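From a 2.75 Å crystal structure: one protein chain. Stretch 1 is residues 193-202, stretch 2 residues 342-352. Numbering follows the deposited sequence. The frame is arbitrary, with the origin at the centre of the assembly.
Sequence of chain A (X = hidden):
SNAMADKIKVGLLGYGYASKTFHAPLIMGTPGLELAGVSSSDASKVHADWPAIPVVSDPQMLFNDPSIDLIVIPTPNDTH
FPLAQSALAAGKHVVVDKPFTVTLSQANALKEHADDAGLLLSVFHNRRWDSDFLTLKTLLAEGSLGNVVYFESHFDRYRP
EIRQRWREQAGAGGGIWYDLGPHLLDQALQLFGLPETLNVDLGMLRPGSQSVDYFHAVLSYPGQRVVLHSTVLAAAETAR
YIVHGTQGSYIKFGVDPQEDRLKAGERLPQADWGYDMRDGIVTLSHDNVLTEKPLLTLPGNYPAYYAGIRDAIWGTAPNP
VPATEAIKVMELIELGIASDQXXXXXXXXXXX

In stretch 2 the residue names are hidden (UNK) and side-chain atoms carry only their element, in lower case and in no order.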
# COMPACT_ATOMS: atom_id res chain seq x y z
N GLY A 193 14.24 7.04 -3.67
CA GLY A 193 13.99 8.38 -3.16
C GLY A 193 13.23 9.23 -4.17
O GLY A 193 12.59 8.70 -5.08
N LEU A 194 13.30 10.54 -4.01
CA LEU A 194 12.54 11.47 -4.84
C LEU A 194 13.18 11.68 -6.20
O LEU A 194 14.40 11.81 -6.29
CB LEU A 194 12.40 12.81 -4.14
CG LEU A 194 11.47 12.85 -2.94
CD1 LEU A 194 11.69 14.13 -2.16
CD2 LEU A 194 10.02 12.73 -3.41
N PRO A 195 12.36 11.72 -7.25
CA PRO A 195 12.86 12.02 -8.59
C PRO A 195 13.07 13.52 -8.76
O PRO A 195 12.77 14.29 -7.85
CB PRO A 195 11.71 11.55 -9.49
CG PRO A 195 10.49 11.75 -8.66
CD PRO A 195 10.90 11.51 -7.23
N GLU A 196 13.59 13.93 -9.92
CA GLU A 196 13.71 15.35 -10.23
C GLU A 196 12.44 15.84 -10.92
O GLU A 196 11.93 16.92 -10.62
CB GLU A 196 14.94 15.61 -11.10
CG GLU A 196 16.26 15.36 -10.38
CD GLU A 196 17.48 15.85 -11.17
OE1 GLU A 196 17.60 15.49 -12.36
OE2 GLU A 196 18.31 16.60 -10.59
N THR A 197 11.91 15.03 -11.84
CA THR A 197 10.66 15.35 -12.50
C THR A 197 9.73 14.14 -12.56
O THR A 197 10.19 13.00 -12.62
CB THR A 197 10.89 15.83 -13.94
OG1 THR A 197 11.43 14.76 -14.72
CG2 THR A 197 11.85 17.00 -13.95
N LEU A 198 8.43 14.41 -12.57
CA LEU A 198 7.42 13.38 -12.77
C LEU A 198 6.59 13.70 -14.01
O LEU A 198 6.02 14.78 -14.11
CB LEU A 198 6.49 13.31 -11.55
CG LEU A 198 5.23 12.48 -11.75
CD1 LEU A 198 5.58 11.00 -11.81
CD2 LEU A 198 4.24 12.73 -10.63
N ASN A 199 6.55 12.77 -14.96
CA ASN A 199 5.75 12.95 -16.17
C ASN A 199 4.69 11.87 -16.31
O ASN A 199 5.02 10.70 -16.51
CB ASN A 199 6.64 12.95 -17.40
CG ASN A 199 5.91 13.43 -18.65
OD1 ASN A 199 4.75 13.84 -18.59
ND2 ASN A 199 6.60 13.38 -19.78
N VAL A 200 3.43 12.25 -16.21
CA VAL A 200 2.36 11.25 -16.22
C VAL A 200 1.41 11.39 -17.39
O VAL A 200 0.99 12.49 -17.75
CB VAL A 200 1.56 11.28 -14.91
CG1 VAL A 200 0.36 10.34 -15.01
CG2 VAL A 200 2.46 10.90 -13.74
N ASP A 201 1.08 10.26 -17.99
CA ASP A 201 0.14 10.23 -19.10
C ASP A 201 -1.06 9.38 -18.70
O ASP A 201 -0.97 8.15 -18.65
CB ASP A 201 0.80 9.64 -20.35
CG ASP A 201 -0.20 9.33 -21.46
OD1 ASP A 201 -0.01 8.31 -22.15
OD2 ASP A 201 -1.17 10.11 -21.63
N LEU A 202 -2.17 10.04 -18.38
CA LEU A 202 -3.39 9.33 -18.01
C LEU A 202 -4.21 9.01 -19.25
O LEU A 202 -4.13 9.72 -20.25
CB LEU A 202 -4.21 10.15 -17.02
CG LEU A 202 -3.51 10.44 -15.68
CD1 LEU A 202 -4.44 11.19 -14.74
CD2 LEU A 202 -2.99 9.16 -15.03
N UNK A 342 -0.94 19.30 -18.18
CA UNK A 342 -0.03 20.13 -18.96
C UNK A 342 0.76 19.32 -19.98
O UNK A 342 1.46 19.88 -20.82
c UNK A 342 1.29 22.25 -15.93
c UNK A 342 0.27 21.66 -16.91
o UNK A 342 2.42 22.56 -16.30
n UNK A 342 0.87 22.41 -14.68
c UNK A 342 0.94 20.87 -18.03
N UNK A 343 0.65 18.00 -19.91
CA UNK A 343 1.49 17.14 -20.73
C UNK A 343 2.94 17.59 -20.58
O UNK A 343 3.65 17.77 -21.57
c UNK A 343 -1.08 15.90 -21.79
c UNK A 343 1.08 17.18 -22.21
c UNK A 343 -0.41 17.09 -22.48
n UNK A 343 -1.15 13.43 -21.49
c UNK A 343 -0.51 14.56 -22.23
N UNK A 344 3.38 17.79 -19.35
CA UNK A 344 4.76 18.13 -19.07
C UNK A 344 5.32 17.23 -17.99
O UNK A 344 4.57 16.74 -17.14
n UNK A 344 8.58 22.19 -18.69
c UNK A 344 6.14 21.70 -19.09
c UNK A 344 7.50 21.15 -18.67
c UNK A 344 5.26 20.58 -19.65
c UNK A 344 4.89 19.58 -18.58
N UNK A 345 6.63 17.01 -18.03
CA UNK A 345 7.33 16.47 -16.89
C UNK A 345 7.50 17.63 -15.92
O UNK A 345 8.22 18.58 -16.20
c UNK A 345 8.67 15.90 -17.30
N UNK A 346 6.81 17.57 -14.79
CA UNK A 346 6.86 18.64 -13.80
C UNK A 346 7.89 18.33 -12.72
O UNK A 346 8.13 17.16 -12.41
c UNK A 346 3.03 19.36 -13.48
c UNK A 346 4.77 20.90 -14.44
c UNK A 346 5.48 18.86 -13.17
c UNK A 346 4.42 19.46 -14.10
N UNK A 347 8.51 19.37 -12.16
CA UNK A 347 9.55 19.17 -11.16
C UNK A 347 8.97 19.00 -9.76
O UNK A 347 7.97 19.62 -9.43
c UNK A 347 9.36 21.49 -11.63
c UNK A 347 8.34 20.79 -12.50
c UNK A 347 10.35 20.47 -11.23
N UNK A 348 9.61 18.15 -8.96
CA UNK A 348 9.32 18.04 -7.54
C UNK A 348 10.00 19.20 -6.81
O UNK A 348 11.17 19.49 -7.06
c UNK A 348 9.87 16.72 -6.97
c UNK A 348 9.94 16.77 -5.45
c UNK A 348 9.02 15.53 -7.43
c UNK A 348 9.09 15.27 -8.92
N UNK A 349 9.26 19.85 -5.92
CA UNK A 349 9.78 21.02 -5.21
C UNK A 349 9.46 20.98 -3.71
O UNK A 349 8.88 20.02 -3.21
c UNK A 349 9.22 22.34 -5.80
c UNK A 349 8.05 23.29 -7.87
c UNK A 349 8.95 22.20 -7.30
c UNK A 349 10.16 23.51 -5.50
N UNK A 350 9.86 22.05 -3.01
CA UNK A 350 9.52 22.26 -1.60
C UNK A 350 9.98 21.15 -0.66
O UNK A 350 9.18 20.62 0.12
c UNK A 350 8.02 22.51 -1.45
N UNK A 351 11.27 20.81 -0.72
CA UNK A 351 11.82 19.77 0.14
C UNK A 351 12.55 20.36 1.35
O UNK A 351 13.57 21.04 1.19
c UNK A 351 14.30 18.14 -3.12
n UNK A 351 13.96 19.27 -4.03
c UNK A 351 12.75 18.85 -0.66
c UNK A 351 12.09 18.23 -1.90
c UNK A 351 13.07 17.36 -2.68
N UNK A 352 12.02 20.10 2.54
CA UNK A 352 12.60 20.59 3.79
C UNK A 352 13.33 21.92 3.66
O UNK A 352 13.80 22.48 4.65
n UNK A 352 12.96 17.17 4.47
c UNK A 352 13.51 19.53 4.42
c UNK A 352 12.73 18.36 5.00
o UNK A 352 11.93 18.54 5.92

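Position 342 carries three side-chain carbons, the third bearing one oxygen and one nitrogen. It reaches nothing on stretch 1. That is a glutamine, Q342.

Position 343 has four carbons in a row ending in nitrogen, and that nitrogen meets the carboxylate of D201. It is a lysine, K343, the first residue to leave the preceding helix, with positive phi. Its CA-to-CB bond points away from stretch 1, yet the chain curls back through three m rotamers. NZ ends 3.3 Å from OD2 of D201, a salt bridge with a weak hydrogen bond.

Position 344 shows the same pattern, four carbons in a row and a terminal nitrogen, none of them touching stretch 1. It is also a lysine, K344. Its CA-to-CB bond points away from stretch 1, and its backbone lies beside N199.

Position 345 has a single carbon, which packs on N199. It is an alanine, A345. Its CB lies 3.6 Å from CB of N199. Its CA-H contacts the carbonyl of L198, with CA 3.5 Å from O.

Position 346 has four carbons, forked at the second. It is a leucine, L346. Its CB lies on the same sheet face as the side chain of L198, but the end of the side chain leads away. The backbone does the bonding: L198 N donates to L346 O at 2.8 Å, and L346 N donates to L198 O at 3.0 Å.

Position 347 has three carbons closing a ring onto the backbone N. It is a proline, P347. Its nitrogen has no hydrogen to donate, but here it is the non-hydrogen-bonded partner of T197. Its CA lies 3.3 Å from O of E196, a CA-H...O contact.

Position 348 has four carbons, forked at the first, with one arm two carbons long; the end of that arm lies against P195 and L198. It is an isoleucine, I348. Its CD1 lies 3.8 Å from CG of P195 and 4.2 Å from CB of L198. Its N donates to O of E196 at 3.1 Å.

Position 349 has the same fork and arm, and makes no contact with stretch 1. It is another isoleucine, I349. Its CA-to-CB bond points away from stretch 1.

Position 350 has one carbon, also without contact, an alanine, A350.

Position 351 has four carbons in a row ending in nitrogen, and one of the carbons touches L194. It is a lysine, K351. Its CD lies 3.6 Å from CD1 of L194, an aliphatic contact.

Position 352 has two carbons, the second bearing one oxygen and one nitrogen, out of reach of stretch 1. It is an asparagine, N352, poorly ordered.

The contact is a short antiparallel pairing. Three backbone hydrogen bonds set the register, I348 covers P195 and L198, and the K343 salt bridge adds a polar tie.

Stretch 2, residues 342-352: QKKALPIIAKN
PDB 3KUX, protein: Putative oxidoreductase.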